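Local coordinates for protein probable TonB-dependent siderophore receptor PirA (Acinetobacter baumannii, PDB 5FR8) that probably starts iron uptake by binding ferric siderophores at the outer membrane, as a receptor of the TonB-dependent family, at residues D295-T300 / A314-T319; L347-F352 / V375-K380; T159-N164 / S239-W244; S410-A415 / D436-S441. One frame throughout, in Å; residues are numbered along the deposited sequence.

Contact 1 (D295-T300 / A314-T319); sequences DSYALT and AQYDKT
Tyr297 and Tyr316 sit opposite each other as a hydrogen-bonded pair in a run of backbone hydrogen bonds that fixes strands 295-300 and 314-319 antiparallel, the short axes lying 4.6 Å apart at 178°. Reciprocal bonds join three pairs, Asp295 with Lys318, Tyr297 with Tyr316 and Leu299 with Ala314; Tyr297 N to Tyr316 O, at 2.9 Å, is representative. The intervening pairs, Ser296 with Asp317 and Ala298 with Gln315, are non-hydrogen-bonded, and there CA-H groups approach the carbonyls, as Gln315 CA does Tyr297 O at 3.2 Å.

Side-chain polarity gathers at Asp317 OD1. Ser296 OG, anti to its backbone N (chi1 -157°), donates to it over 2.6 Å, while Gln315 NE2 reaches Asp317 OD1 from the opposite face of the carboxylate at 3.0 Å. Asp317 OD2 pairs with Arg294, so both oxygens have partners.

Apolar contact is thinner. The tyrosine rings lie side by side, pointing the same way, with Tyr297 CD1 and Tyr316 CD2 4.1 Å apart; Tyr316 OH continues to Glu348. Ser296, Ala298, Gln315 and Asp317 face the plug (Ala298 and Gln315 meet Lys102), Asp295, Tyr297, Leu299 and their partners the opposite side. Such alternation marks a transmembrane beta hairpin in a plug-filled barrel.

Contact 2 (L347-F352 / V375-K380); sequences LETLRF and VEDRFK
Thr349 OG1 is held by two groups: it donates to Asp377 OD1 across the strands, over 2.6 Å, and is also hydrogen-bonded to Asn105 ND2 of the plug. The hydroxyl arrives on the anti side of the carboxylate, 34° out of its plane. The two residues form a non-hydrogen-bonded pair, and their side chains run side by side, pointing the same way.

On either side of that pair the same face is apolar or mixed. Leu347 crosses Phe379 obliquely, its CB 3.7 Å from Phe379 CD1, and Phe379 also touches Met474. At the far end Val375 CG2 lies 3.7 Å above one face of the Arg351 guanidinium, displaced toward the rim. A bend at chi3 (-55°) turns Arg351 NE back toward Val375, and Arg351 NH1 goes on to a salt bridge with Glu373.

The opposite face carries Glu348, Leu350, Glu376 and Arg378, where Arg378 NE and Glu376 OE2, 3.4 Å apart, form a salt bridge along one strand. Backbone hydrogen bonds join Glu348 with Arg378 and Leu350 with Glu376 in both directions; Glu348 N to Arg378 O measures 2.8 Å. With axes 169° apart, this is an antiparallel barrel hairpin whose inward face, marked by Asn105, meets the plug of a TonB-dependent receptor.

Contact 3 (T159-N164 / S239-W244); sequences TKKVTN and SGRLAW
Arg241 is the first residue of strand 239-244 to meet segment 159-164, and it does so with both its aliphatic stem and its guanidinium. Its CG stands anti to the backbone N (chi1 172°), sending the stem off the strand; there Val162 CG1 packs 3.8 Å from Arg241 CD, the two side chains crossing at about a right angle. The chain bends at chi3 (-68°), which sets NE; beyond it the guanidinium lies near Thr159 and Lys160. Arg241 NH2 comes to 3.5 Å from Thr159 OG1, and Arg241 NH1 to the same distance from Lys160 O, but neither pair qualifies as a hydrogen bond, and both oxygens stand oblique to the guanidinium.

The polar partners of both Arg241 and Thr159 lie outside the two segments. Asp100, in the plug, offers OD2 both to Arg241 NH2 as a salt bridge and to Thr159 OG1 as a hydrogen bond, while Arg241 NE has a further salt bridge to Asp255 on the neighbouring barrel strand. The arginine is thus tied to two acids, which would help to balance its charge in a buried setting.

Two residues on, Ala243 gives the apolar end: its CB lies 3.7 Å from both Val162 CG1 and Val162 CG2, which approach it from the same side. Segment 159-164 follows plug strand 153-159 and leads into barrel strand 167-177, and so the contact seats the plug-to-barrel linker against the inner wall, a junction characteristic of TonB-dependent receptors.

Contact 4 (S410-A415 / D436-S441); sequences SRIASA and DDHSKS
Ser410 and His438 meet near the end of an antiparallel beta hairpin of the barrel, formed by strands 407-422 and 427-438. Ser410 OG lies 3.2 Å from His438 NE2, at the edge of the ring and near its plane, a weak hydrogen bond in which either partner could donate. His438 CG stands anti to its backbone N (chi1 172°). Lys440 N sits over the centre of one ring face, where the chain leaves the strand, residues 439-441 having helical backbone angles.

Arg411 follows with its carbonyl: Ser439 N donates to Arg411 O over 2.7 Å, past the last bridged pair. Its guanidinium places one face over Ser439 CB, 3.7 Å from Arg411 NH2, and its NH1 makes a salt bridge to Glu409.

Ile412 lies in a non-hydrogen-bonded pair with His438, crossing it obliquely so that Ile412 CG1 comes 4.0 Å from His438 CD2. Its other flank rests on Val375 of the preceding strand. Ala413 then exchanges two backbone bonds with Asp437, with Ala413 N to Asp437 O at 2.9 Å; the axes of the segments are 165° apart.

Ser414 completes the walk on the face shared with Ile412 and His438. Asp436 OD1 also receives a salt bridge from Arg434 NE, and Ser414 OG donates to this oxygen over 3.0 Å, on the anti side of the carboxylate and 25° out of its plane.

How the contacts relate
Contacts 1, 2 and 4 are hairpin pairings in consecutive parts of the barrel wall. Contacts 1 and 2 meet where strand 308-323 neighbours 343-361, through backbone bonds and the Tyr316-Glu348 pair; contacts 2 and 4 meet where 365-380 neighbours 407-422. Each mixes buried and more exposed residues, and each uses a hydroxyl-to-aspartate bond on the inward face. Contact 3 differs: it joins the plug linker to the wall by van der Waals contact and a shared outside acid rather than by backbone pairing. Its centre lies about 16 Å from that of contact 1 and about 32 Å from that of contact 4, and it touches none of the others.

Contact 1 (D295-T300 / A314-T319)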
loop_
_atom_site.group_PDB
_atom_site.type_symbol
_atom_site.label_atom_id
_atom_site.label_comp_id
_atom_site.label_asym_id
_atom_site.label_seq_id
_atom_site.Cartn_x
_atom_site.Cartn_y
_atom_site.Cartn_z
ATOM N N ASP A 295 7.071 7.247 -14.488
ATOM C CA ASP A 295 8.465 7.279 -14.939
ATOM C C ASP A 295 9.389 7.594 -13.758
ATOM O O ASP A 295 9.042 8.385 -12.898
ATOM C CB ASP A 295 8.632 8.348 -16.020
ATOM C CG ASP A 295 7.963 7.963 -17.349
ATOM O OD1 ASP A 295 7.346 6.898 -17.413
ATOM O OD2 ASP A 295 8.035 8.710 -18.328
ATOM N N SER A 296 10.558 6.976 -13.713
ATOM C CA SER A 296 11.423 7.070 -12.541
ATOM C C SER A 296 12.874 7.011 -12.946
ATOM O O SER A 296 13.275 6.136 -13.710
ATOM C CB SER A 296 11.134 5.906 -11.582
ATOM O OG SER A 296 11.518 6.197 -10.237
ATOM N N TYR A 297 13.668 7.927 -12.410
ATOM C CA TYR A 297 15.120 7.932 -12.646
ATOM C C TYR A 297 15.841 8.020 -11.306
ATOM O O TYR A 297 15.511 8.852 -10.479
ATOM C CB TYR A 297 15.542 9.122 -13.482
ATOM C CG TYR A 297 14.717 9.326 -14.708
ATOM C CD1 TYR A 297 13.363 9.617 -14.598
ATOM C CD2 TYR A 297 15.288 9.275 -15.978
ATOM C CE1 TYR A 297 12.593 9.820 -15.714
ATOM C CE2 TYR A 297 14.510 9.472 -17.106
ATOM C CZ TYR A 297 13.161 9.745 -16.962
ATOM O OH TYR A 297 12.332 9.932 -18.035
ATOM N N ALA A 298 16.833 7.177 -11.088
ATOM C CA ALA A 298 17.636 7.342 -9.905
ATOM C C ALA A 298 19.094 7.204 -10.251
ATOM O O ALA A 298 19.452 6.480 -11.175
ATOM C CB ALA A 298 17.249 6.340 -8.877
ATOM N N LEU A 299 19.917 7.931 -9.509
ATOM C CA LEU A 299 21.357 7.907 -9.663
ATOM C C LEU A 299 21.945 7.746 -8.269
ATOM O O LEU A 299 21.583 8.468 -7.336
ATOM C CB LEU A 299 21.820 9.223 -10.268
ATOM C CG LEU A 299 23.206 9.307 -10.906
ATOM C CD1 LEU A 299 23.366 8.347 -12.075
ATOM C CD2 LEU A 299 23.406 10.724 -11.380
ATOM N N THR A 300 22.836 6.783 -8.113
ATOM C CA THR A 300 23.351 6.461 -6.792
ATOM C C THR A 300 24.859 6.353 -6.807
ATOM O O THR A 300 25.420 5.789 -7.727
ATOM C CB THR A 300 22.779 5.136 -6.303
ATOM O OG1 THR A 300 21.346 5.208 -6.341
ATOM C CG2 THR A 300 23.231 4.877 -4.884
ATOM N N ALA A 314 20.194 10.501 -5.862
ATOM C CA ALA A 314 19.221 11.408 -6.436
ATOM C C ALA A 314 18.149 10.562 -7.123
ATOM O O ALA A 314 18.482 9.610 -7.841
ATOM C CB ALA A 314 19.880 12.372 -7.411
ATOM N N GLN A 315 16.873 10.885 -6.886
ATOM C CA GLN A 315 15.797 10.305 -7.691
ATOM C C GLN A 315 14.703 11.322 -8.063
ATOM O O GLN A 315 14.388 12.240 -7.301
ATOM C CB GLN A 315 15.206 9.048 -7.040
ATOM C CG GLN A 315 14.188 9.288 -5.948
ATOM C CD GLN A 315 13.408 8.024 -5.594
ATOM O OE1 GLN A 315 13.469 7.534 -4.454
ATOM N NE2 GLN A 315 12.629 7.516 -6.549
ATOM N N TYR A 316 14.145 11.123 -9.254
ATOM C CA TYR A 316 13.080 11.957 -9.831
ATOM C C TYR A 316 11.976 11.007 -10.330
ATOM O O TYR A 316 12.239 10.056 -11.070
ATOM C CB TYR A 316 13.652 12.825 -10.973
ATOM C CG TYR A 316 12.628 13.597 -11.768
ATOM C CD1 TYR A 316 11.907 14.628 -11.190
ATOM C CD2 TYR A 316 12.390 13.295 -13.108
ATOM C CE1 TYR A 316 10.952 15.322 -11.910
ATOM C CE2 TYR A 316 11.446 13.986 -13.835
ATOM C CZ TYR A 316 10.729 14.995 -13.229
ATOM O OH TYR A 316 9.768 15.686 -13.947
ATOM N N ASP A 317 10.751 11.242 -9.877
ATOM C CA ASP A 317 9.595 10.409 -10.246
ATOM C C ASP A 317 8.500 11.256 -10.851
ATOM O O ASP A 317 8.182 12.332 -10.350
ATOM C CB ASP A 317 9.032 9.684 -9.028
ATOM C CG ASP A 317 9.798 8.416 -8.705
ATOM O OD1 ASP A 317 11.025 8.377 -8.958
ATOM O OD2 ASP A 317 9.178 7.460 -8.199
ATOM N N LYS A 318 7.928 10.767 -11.942
ATOM C CA LYS A 318 6.866 11.480 -12.660
ATOM C C LYS A 318 5.639 10.564 -12.853
ATOM O O LYS A 318 5.712 9.518 -13.500
ATOM C CB LYS A 318 7.390 11.967 -14.015
ATOM C CG LYS A 318 6.648 13.175 -14.563
ATOM C CD LYS A 318 7.151 13.592 -15.934
ATOM C CE LYS A 318 6.369 14.797 -16.441
ATOM N NZ LYS A 318 6.863 15.268 -17.763
ATOM N N THR A 319 4.512 10.970 -12.296
ATOM C CA THR A 319 3.342 10.160 -12.375
ATOM C C THR A 319 2.217 10.943 -12.964
ATOM O O THR A 319 1.978 12.071 -12.543
ATOM C CB THR A 319 2.911 9.712 -10.997
ATOM O OG1 THR A 319 3.939 8.904 -10.425
ATOM C CG2 THR A 319 1.696 8.897 -11.089
#

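Contact 2 (L347-F352 / V375-K380)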
loop_
_atom_site.group_PDB
_atom_site.type_symbol
_atom_site.label_atom_id
_atom_site.label_comp_id
_atom_site.label_asym_id
_atom_site.label_seq_id
_atom_site.Cartn_x
_atom_site.Cartn_y
_atom_site.Cartn_z
ATOM N N LEU A 347 2.009 14.374 -11.046
ATOM C CA LEU A 347 2.755 14.417 -9.781
ATOM C C LEU A 347 4.238 14.149 -9.968
ATOM O O LEU A 347 4.656 13.065 -10.389
ATOM C CB LEU A 347 2.236 13.383 -8.811
ATOM C CG LEU A 347 2.930 13.297 -7.436
ATOM C CD1 LEU A 347 2.908 14.623 -6.695
ATOM C CD2 LEU A 347 2.256 12.226 -6.618
ATOM N N GLU A 348 5.033 15.151 -9.638
ATOM C CA GLU A 348 6.460 15.053 -9.778
ATOM C C GLU A 348 7.051 15.052 -8.394
ATOM O O GLU A 348 6.668 15.881 -7.543
ATOM C CB GLU A 348 7.038 16.240 -10.530
ATOM C CG GLU A 348 6.613 16.343 -11.956
ATOM C CD GLU A 348 7.169 17.595 -12.626
ATOM O OE1 GLU A 348 8.402 17.708 -12.751
ATOM O OE2 GLU A 348 6.355 18.456 -13.023
ATOM N N THR A 349 8.001 14.143 -8.197
ATOM C CA THR A 349 8.757 14.087 -6.988
ATOM C C THR A 349 10.275 14.119 -7.296
ATOM O O THR A 349 10.806 13.342 -8.102
ATOM C CB THR A 349 8.410 12.818 -6.224
ATOM O OG1 THR A 349 7.000 12.805 -5.905
ATOM C CG2 THR A 349 9.247 12.719 -4.963
ATOM N N LEU A 350 10.964 15.040 -6.636
ATOM C CA LEU A 350 12.411 15.051 -6.659
ATOM C C LEU A 350 12.868 14.710 -5.252
ATOM O O LEU A 350 12.323 15.238 -4.280
ATOM C CB LEU A 350 12.929 16.420 -7.123
ATOM C CG LEU A 350 14.445 16.615 -7.167
ATOM C CD1 LEU A 350 15.138 15.633 -8.111
ATOM C CD2 LEU A 350 14.774 18.045 -7.553
ATOM N N ARG A 351 13.828 13.805 -5.126
ATOM C CA ARG A 351 14.271 13.403 -3.798
ATOM C C ARG A 351 15.775 13.191 -3.734
ATOM O O ARG A 351 16.378 12.609 -4.641
ATOM C CB ARG A 351 13.558 12.129 -3.364
ATOM C CG ARG A 351 14.044 11.575 -2.024
ATOM C CD ARG A 351 13.493 10.185 -1.768
ATOM N NE ARG A 351 12.032 10.216 -1.856
ATOM C CZ ARG A 351 11.213 10.275 -0.808
ATOM N NH1 ARG A 351 11.699 10.293 0.431
ATOM N NH2 ARG A 351 9.903 10.305 -1.003
ATOM N N PHE A 352 16.383 13.654 -2.655
ATOM C CA PHE A 352 17.805 13.460 -2.475
ATOM C C PHE A 352 18.059 12.805 -1.148
ATOM O O PHE A 352 17.377 13.091 -0.164
ATOM C CB PHE A 352 18.558 14.798 -2.500
ATOM C CG PHE A 352 18.512 15.503 -3.823
ATOM C CD1 PHE A 352 19.106 14.943 -4.945
ATOM C CD2 PHE A 352 17.886 16.737 -3.939
ATOM C CE1 PHE A 352 19.072 15.604 -6.163
ATOM C CE2 PHE A 352 17.850 17.394 -5.148
ATOM C CZ PHE A 352 18.441 16.831 -6.263
ATOM N N VAL A 375 13.109 15.980 0.086
ATOM C CA VAL A 375 12.108 15.607 -0.907
ATOM C C VAL A 375 11.161 16.768 -1.224
ATOM O O VAL A 375 10.615 17.396 -0.315
ATOM C CB VAL A 375 11.308 14.355 -0.472
ATOM C CG1 VAL A 375 10.515 14.610 0.794
ATOM C CG2 VAL A 375 10.356 13.945 -1.578
ATOM N N GLU A 376 10.971 17.045 -2.514
ATOM C CA GLU A 376 9.970 18.007 -2.937
ATOM C C GLU A 376 8.973 17.341 -3.871
ATOM O O GLU A 376 9.355 16.596 -4.781
ATOM C CB GLU A 376 10.628 19.181 -3.625
ATOM C CG GLU A 376 9.678 20.270 -4.114
ATOM C CD GLU A 376 10.431 21.463 -4.709
ATOM O OE1 GLU A 376 11.536 21.764 -4.198
ATOM O OE2 GLU A 376 9.937 22.100 -5.682
ATOM N N ASP A 377 7.696 17.632 -3.639
ATOM C CA ASP A 377 6.613 17.180 -4.511
ATOM C C ASP A 377 5.916 18.360 -5.213
ATOM O O ASP A 377 5.582 19.355 -4.548
ATOM C CB ASP A 377 5.557 16.430 -3.699
ATOM C CG ASP A 377 6.030 15.077 -3.221
ATOM O OD1 ASP A 377 6.800 14.421 -3.933
ATOM O OD2 ASP A 377 5.614 14.657 -2.132
ATOM N N ARG A 378 5.699 18.253 -6.538
ATOM C CA ARG A 378 4.792 19.190 -7.249
ATOM C C ARG A 378 3.617 18.460 -7.880
ATOM O O ARG A 378 3.775 17.426 -8.521
ATOM C CB ARG A 378 5.526 19.994 -8.307
ATOM C CG ARG A 378 6.729 20.730 -7.761
ATOM C CD ARG A 378 6.709 22.175 -8.207
ATOM N NE ARG A 378 8.056 22.646 -8.470
ATOM C CZ ARG A 378 8.759 22.294 -9.539
ATOM N NH1 ARG A 378 8.244 21.457 -10.437
ATOM N NH2 ARG A 378 9.982 22.775 -9.709
ATOM N N PHE A 379 2.426 19.004 -7.691
ATOM C CA PHE A 379 1.210 18.330 -8.116
ATOM C C PHE A 379 0.308 19.304 -8.855
ATOM O O PHE A 379 0.028 20.377 -8.364
ATOM C CB PHE A 379 0.501 17.803 -6.873
ATOM C CG PHE A 379 -0.653 16.873 -7.155
ATOM C CD1 PHE A 379 -0.501 15.790 -8.010
ATOM C CD2 PHE A 379 -1.869 17.046 -6.506
ATOM C CE1 PHE A 379 -1.547 14.915 -8.237
ATOM C CE2 PHE A 379 -2.926 16.183 -6.750
ATOM C CZ PHE A 379 -2.767 15.117 -7.621
ATOM N N LYS A 380 -0.112 18.933 -10.051
ATOM C CA LYS A 380 -1.175 19.650 -10.783
ATOM C C LYS A 380 -2.432 18.760 -10.759
ATOM O O LYS A 380 -2.360 17.562 -11.128
ATOM C CB LYS A 380 -0.720 19.990 -12.225
ATOM C CG LYS A 380 -1.488 21.122 -12.923
ATOM C CD LYS A 380 -1.250 21.257 -14.444
ATOM C CE LYS A 380 -1.468 22.690 -14.999
ATOM N NZ LYS A 380 -0.623 23.035 -16.205
#

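Contact 3 (T159-N164 / S239-W244)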
loop_
_atom_site.group_PDB
_atom_site.type_symbol
_atom_site.label_atom_id
_atom_site.label_comp_id
_atom_site.label_asym_id
_atom_site.label_seq_id
_atom_site.Cartn_x
_atom_site.Cartn_y
_atom_site.Cartn_z
ATOM N N THR A 159 14.761 -5.614 -6.711
ATOM C CA THR A 159 14.730 -6.129 -8.067
ATOM C C THR A 159 16.031 -6.850 -8.343
ATOM O O THR A 159 17.061 -6.583 -7.703
ATOM C CB THR A 159 14.580 -4.990 -9.092
ATOM O OG1 THR A 159 15.763 -4.199 -9.071
ATOM C CG2 THR A 159 13.409 -4.089 -8.760
ATOM N N LYS A 160 15.981 -7.731 -9.331
ATOM C CA LYS A 160 17.146 -8.488 -9.749
ATOM C C LYS A 160 18.368 -7.615 -10.064
ATOM O O LYS A 160 18.246 -6.455 -10.451
ATOM C CB LYS A 160 16.783 -9.378 -10.939
ATOM C CG LYS A 160 16.030 -10.645 -10.525
ATOM C CD LYS A 160 15.116 -11.141 -11.641
ATOM C CE LYS A 160 14.168 -12.238 -11.173
ATOM N NZ LYS A 160 14.919 -13.464 -10.807
ATOM N N LYS A 161 19.541 -8.214 -9.888
ATOM C CA LYS A 161 20.804 -7.499 -9.853
ATOM C C LYS A 161 21.519 -7.604 -11.176
ATOM O O LYS A 161 21.249 -8.508 -11.973
ATOM C CB LYS A 161 21.726 -8.102 -8.773
ATOM C CG LYS A 161 21.194 -8.045 -7.348
ATOM C CD LYS A 161 21.234 -6.627 -6.777
ATOM C CE LYS A 161 20.160 -6.437 -5.714
ATOM N NZ LYS A 161 20.513 -7.152 -4.455
ATOM N N VAL A 162 22.469 -6.698 -11.384
ATOM C CA VAL A 162 23.433 -6.853 -12.469
ATOM C C VAL A 162 24.278 -8.107 -12.242
ATOM O O VAL A 162 24.420 -8.563 -11.110
ATOM C CB VAL A 162 24.347 -5.625 -12.587
ATOM C CG1 VAL A 162 23.508 -4.392 -12.888
ATOM C CG2 VAL A 162 25.188 -5.419 -11.335
ATOM N N THR A 163 24.802 -8.682 -13.322
ATOM C CA THR A 163 25.537 -9.961 -13.248
ATOM C C THR A 163 26.728 -9.950 -14.195
ATOM O O THR A 163 26.623 -9.523 -15.345
ATOM C CB THR A 163 24.644 -11.182 -13.596
ATOM O OG1 THR A 163 24.209 -11.111 -14.965
ATOM C CG2 THR A 163 23.441 -11.225 -12.697
ATOM N N ASN A 164 27.864 -10.431 -13.708
ATOM C CA ASN A 164 29.099 -10.373 -14.475
ATOM C C ASN A 164 29.199 -11.440 -15.546
ATOM O O ASN A 164 30.212 -11.529 -16.236
ATOM C CB ASN A 164 30.280 -10.462 -13.536
ATOM C CG ASN A 164 30.544 -9.147 -12.840
ATOM O OD1 ASN A 164 29.608 -8.406 -12.505
ATOM N ND2 ASN A 164 31.818 -8.841 -12.619
ATOM N N SER A 239 12.335 -1.641 -17.470
ATOM C CA SER A 239 13.249 -1.081 -16.478
ATOM C C SER A 239 14.694 -1.486 -16.671
ATOM O O SER A 239 15.008 -2.671 -16.850
ATOM C CB SER A 239 12.834 -1.503 -15.074
ATOM O OG SER A 239 13.925 -1.344 -14.168
ATOM N N GLY A 240 15.573 -0.495 -16.593
ATOM C CA GLY A 240 16.988 -0.693 -16.916
ATOM C C GLY A 240 17.903 -0.219 -15.826
ATOM O O GLY A 240 17.653 0.792 -15.199
ATOM N N ARG A 241 18.970 -0.971 -15.603
ATOM C CA ARG A 241 20.005 -0.607 -14.652
ATOM C C ARG A 241 21.371 -0.693 -15.284
ATOM O O ARG A 241 21.670 -1.667 -15.980
ATOM C CB ARG A 241 19.996 -1.575 -13.508
ATOM C CG ARG A 241 21.167 -1.374 -12.565
ATOM C CD ARG A 241 20.927 -2.154 -11.278
ATOM N NE ARG A 241 19.817 -1.597 -10.515
ATOM C CZ ARG A 241 19.195 -2.229 -9.529
ATOM N NH1 ARG A 241 19.579 -3.447 -9.152
ATOM N NH2 ARG A 241 18.191 -1.624 -8.912
ATOM N N LEU A 242 22.202 0.318 -15.048
ATOM C CA LEU A 242 23.625 0.247 -15.397
ATOM C C LEU A 242 24.437 0.359 -14.134
ATOM O O LEU A 242 24.189 1.259 -13.344
ATOM C CB LEU A 242 24.053 1.388 -16.310
ATOM C CG LEU A 242 23.466 1.426 -17.711
ATOM C CD1 LEU A 242 24.013 2.663 -18.429
ATOM C CD2 LEU A 242 23.747 0.151 -18.490
ATOM N N ALA A 243 25.405 -0.537 -13.964
ATOM C CA ALA A 243 26.254 -0.548 -12.797
ATOM C C ALA A 243 27.657 -0.314 -13.249
ATOM O O ALA A 243 28.130 -0.972 -14.174
ATOM C CB ALA A 243 26.159 -1.879 -12.101
ATOM N N TRP A 244 28.322 0.645 -12.612
ATOM C CA TRP A 244 29.639 1.093 -13.041
ATOM C C TRP A 244 30.555 1.123 -11.847
ATOM O O TRP A 244 30.265 1.792 -10.857
ATOM C CB TRP A 244 29.524 2.503 -13.652
ATOM C CG TRP A 244 30.832 3.145 -14.145
ATOM C CD1 TRP A 244 31.958 2.503 -14.582
ATOM C CD2 TRP A 244 31.104 4.549 -14.268
ATOM N NE1 TRP A 244 32.917 3.422 -14.949
ATOM C CE2 TRP A 244 32.415 4.680 -14.767
ATOM C CE3 TRP A 244 30.371 5.703 -13.989
ATOM C CZ2 TRP A 244 33.000 5.902 -14.986
ATOM C CZ3 TRP A 244 30.953 6.907 -14.211
ATOM C CH2 TRP A 244 32.256 7.005 -14.703
#

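Contact 4 (S410-A415 / D436-S441)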
loop_
_atom_site.group_PDB
_atom_site.type_symbol
_atom_site.label_atom_id
_atom_site.label_comp_id
_atom_site.label_asym_id
_atom_site.label_seq_id
_atom_site.Cartn_x
_atom_site.Cartn_y
_atom_site.Cartn_z
ATOM N N SER A 410 4.908 20.453 -1.801
ATOM C CA SER A 410 5.276 19.850 -0.502
ATOM C C SER A 410 6.783 19.676 -0.408
ATOM O O SER A 410 7.430 19.254 -1.368
ATOM C CB SER A 410 4.611 18.497 -0.355
ATOM O OG SER A 410 4.675 18.064 0.958
ATOM N N ARG A 411 7.356 20.019 0.739
ATOM C CA ARG A 411 8.786 19.851 0.940
ATOM C C ARG A 411 9.044 19.292 2.335
ATOM O O ARG A 411 8.477 19.759 3.333
ATOM C CB ARG A 411 9.524 21.168 0.741
ATOM C CG ARG A 411 9.567 21.643 -0.705
ATOM C CD ARG A 411 10.230 23.015 -0.912
ATOM N NE ARG A 411 9.679 24.084 -0.077
ATOM C CZ ARG A 411 8.448 24.596 -0.178
ATOM N NH1 ARG A 411 7.562 24.137 -1.079
ATOM N NH2 ARG A 411 8.092 25.574 0.654
ATOM N N ILE A 412 9.888 18.265 2.388
ATOM C CA ILE A 412 10.317 17.679 3.642
ATOM C C ILE A 412 11.815 17.654 3.655
ATOM O O ILE A 412 12.425 17.102 2.744
ATOM C CB ILE A 412 9.852 16.225 3.824
ATOM C CG1 ILE A 412 8.319 16.136 3.822
ATOM C CG2 ILE A 412 10.396 15.682 5.142
ATOM C CD1 ILE A 412 7.770 14.747 4.039
ATOM N N ALA A 413 12.395 18.264 4.680
ATOM C CA ALA A 413 13.808 18.176 4.903
ATOM C C ALA A 413 14.040 17.406 6.194
ATOM O O ALA A 413 13.384 17.672 7.209
ATOM C CB ALA A 413 14.401 19.555 4.999
ATOM N N SER A 414 14.963 16.444 6.146
ATOM C CA SER A 414 15.141 15.488 7.236
ATOM C C SER A 414 16.604 15.224 7.502
ATOM O O SER A 414 17.418 15.242 6.598
ATOM C CB SER A 414 14.468 14.157 6.880
ATOM O OG SER A 414 13.186 14.361 6.300
ATOM N N ALA A 415 16.932 14.968 8.757
ATOM C CA ALA A 415 18.244 14.434 9.142
ATOM C C ALA A 415 18.065 13.417 10.282
ATOM O O ALA A 415 17.103 13.500 11.063
ATOM C CB ALA A 415 19.169 15.548 9.591
ATOM N N ASP A 436 12.308 15.645 11.271
ATOM C CA ASP A 436 11.591 15.887 10.006
ATOM C C ASP A 436 10.960 17.274 10.006
ATOM O O ASP A 436 10.347 17.665 10.993
ATOM C CB ASP A 436 10.499 14.841 9.788
ATOM C CG ASP A 436 11.054 13.443 9.644
ATOM O OD1 ASP A 436 11.531 13.124 8.511
ATOM O OD2 ASP A 436 11.017 12.687 10.668
ATOM N N ASP A 437 11.131 18.020 8.918
ATOM C CA ASP A 437 10.569 19.352 8.826
ATOM C C ASP A 437 9.831 19.464 7.514
ATOM O O ASP A 437 10.437 19.431 6.449
ATOM C CB ASP A 437 11.662 20.410 8.908
ATOM C CG ASP A 437 11.116 21.835 9.057
ATOM O OD1 ASP A 437 9.966 22.035 9.474
ATOM O OD2 ASP A 437 11.872 22.778 8.774
ATOM N N HIS A 438 8.516 19.598 7.619
ATOM C CA HIS A 438 7.635 19.645 6.482
ATOM C C HIS A 438 7.111 21.077 6.206
ATOM O O HIS A 438 6.799 21.826 7.126
ATOM C CB HIS A 438 6.494 18.692 6.772
ATOM C CG HIS A 438 5.385 18.765 5.784
ATOM N ND1 HIS A 438 4.067 18.836 6.165
ATOM C CD2 HIS A 438 5.396 18.776 4.429
ATOM C CE1 HIS A 438 3.307 18.884 5.082
ATOM N NE2 HIS A 438 4.089 18.849 4.016
ATOM N N SER A 439 7.039 21.465 4.935
ATOM C CA SER A 439 6.752 22.858 4.574
ATOM C C SER A 439 5.413 23.373 5.097
ATOM O O SER A 439 5.281 24.563 5.338
ATOM C CB SER A 439 6.831 23.063 3.049
ATOM O OG SER A 439 5.654 22.630 2.368
ATOM N N LYS A 440 4.420 22.501 5.263
ATOM C CA LYS A 440 3.139 22.906 5.856
ATOM C C LYS A 440 3.008 22.554 7.340
ATOM O O LYS A 440 2.537 23.384 8.121
ATOM C CB LYS A 440 1.968 22.261 5.126
ATOM C CG LYS A 440 1.551 22.925 3.830
ATOM C CD LYS A 440 2.588 22.704 2.730
ATOM C CE LYS A 440 2.191 23.399 1.437
ATOM N NZ LYS A 440 0.797 22.994 1.133
ATOM N N SER A 441 3.405 21.340 7.734
ATOM C CA SER A 441 3.011 20.821 9.048
ATOM C C SER A 441 3.942 21.221 10.205
ATOM O O SER A 441 3.535 21.161 11.355
ATOM C CB SER A 441 2.818 19.291 9.022
ATOM O OG SER A 441 4.036 18.588 9.242
#